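PDB 2PFZ: putative exported protein from Bordetella pertussis Tohama I, which binds pyroglutamic acid as an extracytoplasmic solute receptor of the DctP family, probably delivering it to a tripartite ATP-independent periplasmic transporter. Local coordinates for residues A[2-15]-A[50-63]. Sequence-based numbering, arbitrary orientation.
Sequences KWDLPTAYPASNLH and IKRAVQGNQAQIGE
Strand 2-6 and strand 61-63 run side by side in the same sense, their axes 14° apart and 4.8 Å at closest approach, with Glu-63 N giving Pro-6 O a nearly straight hydrogen bond. Regular pairing does not extend back from that bond: Ile-61 O receives a CA-H...O contact from Leu-5 CA, and Asp-4 N turns to a side chain, Gln-60 OE1, at 3.0 Å, tilted from the amide plane. Strand 2-6 instead bonds by its backbone to strand 35-39, while 61-65 edges the antiparallel sheet beside 207-213. To reach Asp-4, the Gln-60 chain bends at chi2, and the amide plane ends 21° from that of the Trp-3 indole. Gln-60 CB sits over the five-membered ring of Trp-3, 3.5 Å from its centroid, a CH-pi contact. Ile-61 meets Trp-3 and Leu-5 together, CG2 lying 3.6 Å from Trp-3 CE3 while CG1 packs on Leu-5 CD1. The Pro-6 ring packs on two residues: its CG against CG2 of Ile-50 in helix 50-55, its CD 3.6 Å from Ala-59 CB. At the far end Glu-63, extended from a CG anti to its backbone N (chi1 -171°), accepts the Thr-7 hydroxyl at OE1 (2.8 Å from OG1), from above the carboxylate plane. OE1 also lies at the edge of the Tyr-9 ring, which meets the pocket residue Trp-119 edge-to-face. Waters join OE1 to Ala-8 N and OE2 to His-15 ND1. This buried carboxylate, satisfied at both oxygens, thus ties strand 61-65 to the 7-15 segment, whose Tyr-9 side chain comes within about 4 Å of the bound pyroglutamic acid.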
ATOM      1  N   LYS A   2     -20.314 -18.205  -2.370  1.00 26.90           N
ATOM      2  CA  LYS A   2     -20.310 -16.862  -1.837  1.00 26.18           C
ATOM      3  C   LYS A   2     -19.045 -16.663  -0.997  1.00 24.44           C
ATOM      4  O   LYS A   2     -18.747 -17.464  -0.111  1.00 22.88           O
ATOM      5  CB  LYS A   2     -21.588 -16.666  -1.004  1.00 26.99           C
ATOM      6  CG  LYS A   2     -21.902 -15.263  -0.618  1.00 29.92           C
ATOM      7  CD  LYS A   2     -23.330 -14.907  -1.025  1.00 32.92           C
ATOM      8  CE  LYS A   2     -23.880 -13.796  -0.168  1.00 34.38           C
ATOM      9  NZ  LYS A   2     -25.361 -13.729  -0.282  1.00 34.09           N
ATOM     10  N   TRP A   3     -18.295 -15.602  -1.300  1.00 23.08           N
ATOM     11  CA  TRP A   3     -17.076 -15.281  -0.543  1.00 21.93           C
ATOM     12  C   TRP A   3     -17.208 -13.897   0.057  1.00 21.13           C
ATOM     13  O   TRP A   3     -17.930 -13.050  -0.477  1.00 20.85           O
ATOM     14  CB  TRP A   3     -15.837 -15.299  -1.442  1.00 21.73           C
ATOM     15  CG  TRP A   3     -15.252 -16.630  -1.769  1.00 21.47           C
ATOM     16  CD1 TRP A   3     -15.784 -17.868  -1.491  1.00 21.77           C
ATOM     17  CD2 TRP A   3     -14.055 -16.870  -2.522  1.00 21.35           C
ATOM     18  NE1 TRP A   3     -14.969 -18.854  -2.012  1.00 22.09           N
ATOM     19  CE2 TRP A   3     -13.908 -18.266  -2.648  1.00 20.77           C
ATOM     20  CE3 TRP A   3     -13.086 -16.032  -3.106  1.00 20.49           C
ATOM     21  CZ2 TRP A   3     -12.813 -18.853  -3.309  1.00 21.69           C
ATOM     22  CZ3 TRP A   3     -12.011 -16.616  -3.769  1.00 22.35           C
ATOM     23  CH2 TRP A   3     -11.889 -18.013  -3.871  1.00 21.73           C
ATOM     24  N   ASP A   4     -16.497 -13.658   1.155  1.00 20.74           N
ATOM     25  CA  ASP A   4     -16.387 -12.309   1.738  1.00 20.43           C
ATOM     26  C   ASP A   4     -14.988 -11.784   1.568  1.00 19.27           C
ATOM     27  O   ASP A   4     -14.020 -12.534   1.708  1.00 19.03           O
ATOM     28  CB  ASP A   4     -16.703 -12.333   3.226  1.00 20.94           C
ATOM     29  CG  ASP A   4     -18.161 -12.609   3.496  1.00 22.94           C
ATOM     30  OD1 ASP A   4     -19.050 -11.798   3.096  1.00 19.67           O
ATOM     31  OD2 ASP A   4     -18.398 -13.649   4.138  1.00 29.63           O
ATOM     32  N   LEU A   5     -14.885 -10.480   1.303  1.00 19.14           N
ATOM     33  CA  LEU A   5     -13.592  -9.865   1.003  1.00 17.55           C
ATOM     34  C   LEU A   5     -13.476  -8.569   1.790  1.00 17.29           C
ATOM     35  O   LEU A   5     -14.072  -7.562   1.415  1.00 17.84           O
ATOM     36  CB  LEU A   5     -13.481  -9.584  -0.507  1.00 17.65           C
ATOM     37  CG  LEU A   5     -12.078  -9.228  -1.067  1.00 17.93           C
ATOM     38  CD1 LEU A   5     -12.049  -9.311  -2.611  1.00 18.13           C
ATOM     39  CD2 LEU A   5     -11.517  -7.885  -0.573  1.00 16.13           C
ATOM     40  N   PRO A   6     -12.756  -8.589   2.918  1.00 16.81           N
ATOM     41  CA  PRO A   6     -12.537  -7.343   3.630  1.00 16.93           C
ATOM     42  C   PRO A   6     -11.481  -6.436   2.994  1.00 16.73           C
ATOM     43  O   PRO A   6     -10.446  -6.903   2.504  1.00 16.01           O
ATOM     44  CB  PRO A   6     -12.075  -7.816   5.012  1.00 16.28           C
ATOM     45  CG  PRO A   6     -11.351  -9.049   4.736  1.00 15.50           C
ATOM     46  CD  PRO A   6     -12.164  -9.721   3.640  1.00 17.13           C
ATOM     47  N   THR A   7     -11.784  -5.144   2.976  1.00 17.19           N
ATOM     48  CA  THR A   7     -10.779  -4.135   2.693  1.00 17.98           C
ATOM     49  C   THR A   7     -10.802  -3.081   3.793  1.00 18.34           C
ATOM     50  O   THR A   7     -11.856  -2.822   4.422  1.00 18.19           O
ATOM     51  CB  THR A   7     -10.986  -3.509   1.281  1.00 18.18           C
ATOM     52  OG1 THR A   7     -10.146  -2.362   1.132  1.00 19.60           O
ATOM     53  CG2 THR A   7     -12.429  -3.042   1.044  1.00 18.12           C
ATOM     54  N   ALA A   8      -9.638  -2.478   4.023  1.00 17.73           N
ATOM     55  CA  ALA A   8      -9.478  -1.482   5.060  1.00 17.88           C
ATOM     56  C   ALA A   8      -9.845  -0.044   4.638  1.00 17.98           C
ATOM     57  O   ALA A   8      -9.863   0.854   5.481  1.00 17.56           O
ATOM     58  CB  ALA A   8      -8.048  -1.568   5.628  1.00 16.30           C
ATOM     59  N   TYR A   9     -10.194   0.152   3.359  1.00 18.23           N
ATOM     60  CA  TYR A   9     -10.348   1.488   2.759  1.00 18.94           C
ATOM     61  C   TYR A   9     -11.783   1.741   2.312  1.00 19.63           C
ATOM     62  O   TYR A   9     -12.546   0.769   2.130  1.00 20.35           O
ATOM     63  CB  TYR A   9      -9.338   1.635   1.598  1.00 18.92           C
ATOM     64  CG  TYR A   9      -7.981   1.221   2.075  1.00 16.97           C
ATOM     65  CD1 TYR A   9      -7.265   2.040   2.939  1.00 17.38           C
ATOM     66  CD2 TYR A   9      -7.438  -0.016   1.735  1.00 16.98           C
ATOM     67  CE1 TYR A   9      -6.048   1.662   3.428  1.00 15.52           C
ATOM     68  CE2 TYR A   9      -6.230  -0.404   2.217  1.00 16.25           C
ATOM     69  CZ  TYR A   9      -5.521   0.447   3.064  1.00 16.64           C
ATOM     70  OH  TYR A   9      -4.312   0.063   3.575  1.00 16.89           O
ATOM     71  N   PRO A  10     -12.168   3.033   2.181  1.00 20.42           N
ATOM     72  CA  PRO A  10     -13.550   3.401   1.932  1.00 20.51           C
ATOM     73  C   PRO A  10     -13.959   3.210   0.465  1.00 20.97           C
ATOM     74  O   PRO A  10     -13.109   3.031  -0.418  1.00 20.20           O
ATOM     75  CB  PRO A  10     -13.577   4.886   2.329  1.00 20.56           C
ATOM     76  CG  PRO A  10     -12.279   5.369   1.925  1.00 21.82           C
ATOM     77  CD  PRO A  10     -11.316   4.243   2.264  1.00 20.15           C
ATOM     78  N   ALA A  11     -15.260   3.243   0.209  1.00 21.75           N
ATOM     79  CA  ALA A  11     -15.763   3.033  -1.134  1.00 22.22           C
ATOM     80  C   ALA A  11     -15.156   3.998  -2.164  1.00 22.50           C
ATOM     81  O   ALA A  11     -14.945   3.612  -3.312  1.00 22.69           O
ATOM     82  CB  ALA A  11     -17.305   3.122  -1.155  1.00 22.83           C
ATOM     83  N   SER A  12     -14.854   5.232  -1.753  1.00 22.53           N
ATOM     84  CA  SER A  12     -14.324   6.239  -2.680  1.00 22.24           C
ATOM     85  C   SER A  12     -12.843   6.029  -3.019  1.00 21.37           C
ATOM     86  O   SER A  12     -12.311   6.637  -3.951  1.00 20.65           O
ATOM     87  CB  SER A  12     -14.581   7.661  -2.171  1.00 23.26           C
ATOM     88  OG  SER A  12     -13.975   7.873  -0.919  1.00 26.28           O
ATOM     89  N   ASN A  13     -12.186   5.144  -2.282  1.00 19.97           N
ATOM     90  CA  ASN A  13     -10.770   4.883  -2.513  1.00 19.65           C
ATOM     91  C   ASN A  13     -10.506   4.092  -3.808  1.00 19.89           C
ATOM     92  O   ASN A  13     -11.249   3.137  -4.150  1.00 19.74           O
ATOM     93  CB  ASN A  13     -10.175   4.228  -1.274  1.00 19.54           C
ATOM     94  CG  ASN A  13      -8.769   3.695  -1.494  1.00 19.73           C
ATOM     95  OD1 ASN A  13      -7.768   4.403  -1.287  1.00 22.68           O
ATOM     96  ND2 ASN A  13      -8.689   2.459  -1.924  1.00 18.49           N
ATOM     97  N   LEU A  14      -9.461   4.505  -4.528  1.00 19.13           N
ATOM     98  CA  LEU A  14      -9.090   3.897  -5.817  1.00 19.35           C
ATOM     99  C   LEU A  14      -8.963   2.354  -5.769  1.00 18.64           C
ATOM    100  O   LEU A  14      -9.433   1.668  -6.692  1.00 19.28           O
ATOM    101  CB  LEU A  14      -7.828   4.568  -6.428  1.00 19.30           C
ATOM    102  CG  LEU A  14      -6.436   4.270  -5.832  1.00 21.15           C
ATOM    103  CD1 LEU A  14      -5.766   3.059  -6.492  1.00 21.53           C
ATOM    104  CD2 LEU A  14      -5.512   5.497  -5.882  1.00 21.30           C
ATOM    105  N   HIS A  15      -8.366   1.793  -4.710  1.00 17.75           N
ATOM    106  CA  HIS A  15      -8.264   0.317  -4.619  1.00 17.55           C
ATOM    107  C   HIS A  15      -9.639  -0.340  -4.492  1.00 17.82           C
ATOM    108  O   HIS A  15      -9.848  -1.438  -4.996  1.00 17.30           O
ATOM    109  CB  HIS A  15      -7.431  -0.132  -3.419  1.00 16.62           C
ATOM    110  CG  HIS A  15      -5.975   0.204  -3.532  1.00 16.82           C
ATOM    111  ND1 HIS A  15      -5.088  -0.542  -4.279  1.00 16.25           N
ATOM    112  CD2 HIS A  15      -5.259   1.231  -3.011  1.00 15.79           C
ATOM    113  CE1 HIS A  15      -3.884  -0.003  -4.195  1.00 14.78           C
ATOM    114  NE2 HIS A  15      -3.961   1.071  -3.428  1.00 14.87           N
ATOM    115  N   ILE A  50      -6.313  -8.542   8.326  1.00 16.16           N
ATOM    116  CA  ILE A  50      -6.874  -9.171   7.112  1.00 15.87           C
ATOM    117  C   ILE A  50      -6.077 -10.420   6.670  1.00 17.17           C
ATOM    118  O   ILE A  50      -6.675 -11.434   6.245  1.00 17.07           O
ATOM    119  CB  ILE A  50      -7.157  -8.135   5.976  1.00 15.80           C
ATOM    120  CG1 ILE A  50      -8.289  -7.176   6.393  1.00 15.40           C
ATOM    121  CG2 ILE A  50      -7.524  -8.835   4.655  1.00 14.57           C
ATOM    122  CD1 ILE A  50      -8.439  -5.945   5.504  1.00 15.06           C
ATOM    123  N   LYS A  51      -4.751 -10.390   6.829  1.00 17.66           N
ATOM    124  CA  LYS A  51      -3.941 -11.522   6.374  1.00 19.01           C
ATOM    125  C   LYS A  51      -4.266 -12.754   7.211  1.00 19.07           C
ATOM    126  O   LYS A  51      -4.445 -13.846   6.657  1.00 18.26           O
ATOM    127  CB  LYS A  51      -2.429 -11.238   6.400  1.00 18.87           C
ATOM    128  CG  LYS A  51      -1.543 -12.371   5.756  1.00 18.89           C
ATOM    129  CD  LYS A  51      -0.018 -12.150   6.053  1.00 20.98           C
ATOM    130  CE  LYS A  51       0.478 -13.162   7.140  1.00 22.81           C
ATOM    131  NZ  LYS A  51      -0.657 -13.632   8.105  1.00 29.26           N
ATOM    132  N   ARG A  52      -4.362 -12.570   8.532  1.00 19.32           N
ATOM    133  CA  ARG A  52      -4.744 -13.670   9.435  1.00 19.99           C
ATOM    134  C   ARG A  52      -6.164 -14.170   9.142  1.00 19.39           C
ATOM    135  O   ARG A  52      -6.423 -15.377   9.193  1.00 18.61           O
ATOM    136  CB  ARG A  52      -4.605 -13.223  10.900  1.00 21.11           C
ATOM    137  CG  ARG A  52      -4.865 -14.290  11.964  1.00 25.73           C
ATOM    138  CD  ARG A  52      -6.351 -14.360  12.379  1.00 32.07           C
ATOM    139  NE  ARG A  52      -6.814 -13.142  13.056  1.00 39.85           N
ATOM    140  CZ  ARG A  52      -8.052 -12.661  12.983  1.00 38.10           C
ATOM    141  NH1 ARG A  52      -8.957 -13.293  12.251  1.00 39.93           N
ATOM    142  NH2 ARG A  52      -8.375 -11.541  13.631  1.00 39.21           N
ATOM    143  N   ALA A  53      -7.072 -13.248   8.815  1.00 19.45           N
ATOM    144  CA  ALA A  53      -8.448 -13.621   8.448  1.00 18.75           C
ATOM    145  C   ALA A  53      -8.493 -14.550   7.226  1.00 19.12           C
ATOM    146  O   ALA A  53      -9.220 -15.541   7.229  1.00 19.33           O
ATOM    147  CB  ALA A  53      -9.292 -12.380   8.229  1.00 18.08           C
ATOM    148  N   VAL A  54      -7.697 -14.247   6.198  1.00 19.16           N
ATOM    149  CA  VAL A  54      -7.626 -15.081   4.998  1.00 19.88           C
ATOM    150  C   VAL A  54      -6.805 -16.370   5.268  1.00 20.10           C
ATOM    151  O   VAL A  54      -7.144 -17.429   4.766  1.00 19.77           O
ATOM    152  CB  VAL A  54      -7.021 -14.309   3.785  1.00 19.98           C
ATOM    153  CG1 VAL A  54      -6.843 -15.237   2.571  1.00 18.44           C
ATOM    154  CG2 VAL A  54      -7.896 -13.118   3.423  1.00 19.73           C
ATOM    155  N   GLN A  55      -5.745 -16.278   6.072  1.00 21.18           N
ATOM    156  CA  GLN A  55      -4.967 -17.449   6.421  1.00 21.70           C
ATOM    157  C   GLN A  55      -5.822 -18.541   7.068  1.00 22.08           C
ATOM    158  O   GLN A  55      -5.636 -19.736   6.776  1.00 22.69           O
ATOM    159  CB  GLN A  55      -3.825 -17.089   7.365  1.00 22.57           C
ATOM    160  CG  GLN A  55      -2.890 -18.250   7.610  1.00 23.05           C
ATOM    161  CD  GLN A  55      -1.752 -17.905   8.526  1.00 27.05           C
ATOM    162  OE1 GLN A  55      -0.966 -18.774   8.886  1.00 28.62           O
ATOM    163  NE2 GLN A  55      -1.638 -16.631   8.901  1.00 26.67           N
ATOM    164  N   GLY A  56      -6.730 -18.136   7.950  1.00 20.98           N
ATOM    165  CA  GLY A  56      -7.568 -19.087   8.713  1.00 21.78           C
ATOM    166  C   GLY A  56      -8.816 -19.443   7.931  1.00 21.37           C
ATOM    167  O   GLY A  56      -9.682 -20.194   8.424  1.00 21.77           O
ATOM    168  N   ASN A  57      -8.907 -18.929   6.702  1.00 20.30           N
ATOM    169  CA  ASN A  57     -10.112 -19.062   5.899  1.00 19.86           C
ATOM    170  C   ASN A  57     -11.366 -18.516   6.593  1.00 20.13           C
ATOM    171  O   ASN A  57     -12.480 -19.016   6.338  1.00 20.30           O
ATOM    172  CB  ASN A  57     -10.357 -20.506   5.441  1.00 18.91           C
ATOM    173  CG  ASN A  57     -11.255 -20.576   4.216  1.00 20.07           C
ATOM    174  OD1 ASN A  57     -11.255 -19.658   3.399  1.00 20.17           O
ATOM    175  ND2 ASN A  57     -12.029 -21.672   4.075  1.00 19.30           N
ATOM    176  N   GLN A  58     -11.207 -17.514   7.463  1.00 20.01           N
ATOM    177  CA  GLN A  58     -12.397 -16.790   7.985  1.00 20.84           C
ATOM    178  C   GLN A  58     -13.008 -15.911   6.883  1.00 20.19           C
ATOM    179  O   GLN A  58     -14.253 -15.782   6.760  1.00 20.97           O
ATOM    180  CB  GLN A  58     -12.063 -15.951   9.222  1.00 20.75           C
ATOM    181  CG  GLN A  58     -11.549 -16.731  10.431  1.00 21.99           C
ATOM    182  CD  GLN A  58     -11.292 -15.848  11.644  1.00 22.88           C
ATOM    183  OE1 GLN A  58     -12.016 -14.863  11.903  1.00 27.37           O
ATOM    184  NE2 GLN A  58     -10.276 -16.206  12.414  1.00 26.01           N
ATOM    185  N   ALA A  59     -12.138 -15.284   6.089  1.00 19.93           N
ATOM    186  CA  ALA A  59     -12.527 -14.677   4.813  1.00 18.98           C
ATOM    187  C   ALA A  59     -11.767 -15.468   3.771  1.00 18.52           C
ATOM    188  O   ALA A  59     -10.616 -15.774   3.999  1.00 18.63           O
ATOM    189  CB  ALA A  59     -12.123 -13.177   4.775  1.00 19.33           C
ATOM    190  N   GLN A  60     -12.406 -15.829   2.647  1.00 18.27           N
ATOM    191  CA  GLN A  60     -11.747 -16.640   1.610  1.00 18.05           C
ATOM    192  C   GLN A  60     -10.763 -15.833   0.765  1.00 16.92           C
ATOM    193  O   GLN A  60      -9.877 -16.388   0.133  1.00 17.62           O
ATOM    194  CB  GLN A  60     -12.785 -17.279   0.683  1.00 18.86           C
ATOM    195  CG  GLN A  60     -13.790 -18.159   1.433  1.00 18.89           C
ATOM    196  CD  GLN A  60     -15.058 -17.411   1.815  1.00 21.06           C
ATOM    197  OE1 GLN A  60     -15.065 -16.189   2.011  1.00 20.42           O
ATOM    198  NE2 GLN A  60     -16.149 -18.152   1.914  1.00 22.24           N
ATOM    199  N   ILE A  61     -10.930 -14.519   0.804  1.00 16.86           N
ATOM    200  CA  ILE A  61     -10.186 -13.567  -0.031  1.00 15.09           C
ATOM    201  C   ILE A  61     -10.127 -12.263   0.748  1.00 15.48           C
ATOM    202  O   ILE A  61     -11.027 -11.983   1.556  1.00 15.15           O
ATOM    203  CB  ILE A  61     -10.918 -13.419  -1.401  1.00 15.60           C
ATOM    204  CG1 ILE A  61     -10.204 -12.431  -2.348  1.00 14.40           C
ATOM    205  CG2 ILE A  61     -12.383 -13.008  -1.189  1.00 13.46           C
ATOM    206  CD1 ILE A  61     -10.446 -12.711  -3.876  1.00 15.13           C
ATOM    207  N   GLY A  62      -9.079 -11.455   0.551  1.00 15.77           N
ATOM    208  CA  GLY A  62      -8.959 -10.234   1.327  1.00 15.14           C
ATOM    209  C   GLY A  62      -7.842  -9.348   0.812  1.00 15.48           C
ATOM    210  O   GLY A  62      -6.883  -9.840   0.238  1.00 16.13           O
ATOM    211  N   GLU A  63      -7.977  -8.043   1.031  1.00 15.11           N
ATOM    212  CA  GLU A  63      -6.978  -7.070   0.584  1.00 15.17           C
ATOM    213  C   GLU A  63      -6.116  -6.592   1.762  1.00 15.06           C
ATOM    214  O   GLU A  63      -6.647  -6.144   2.812  1.00 15.53           O
ATOM    215  CB  GLU A  63      -7.660  -5.868  -0.070  1.00 15.18           C
ATOM    216  CG  GLU A  63      -6.630  -4.960  -0.732  1.00 15.14           C
ATOM    217  CD  GLU A  63      -7.050  -3.530  -0.836  1.00 14.80           C
ATOM    218  OE1 GLU A  63      -7.658  -2.976   0.129  1.00 15.00           O
ATOM    219  OE2 GLU A  63      -6.716  -2.952  -1.889  1.00 14.81           O
TER
HETATM  220  O   HOH W   1     -18.697 -16.494   2.778  1.00 31.04           O
HETATM  221  O   HOH W   2     -15.999 -13.490   6.428  1.00 25.25           O
HETATM  222  O   HOH W   3      -7.246  -3.415   2.865  1.00 19.40           O
HETATM  223  O   HOH W   4      -5.996  -3.309  -4.359  1.00 19.02           O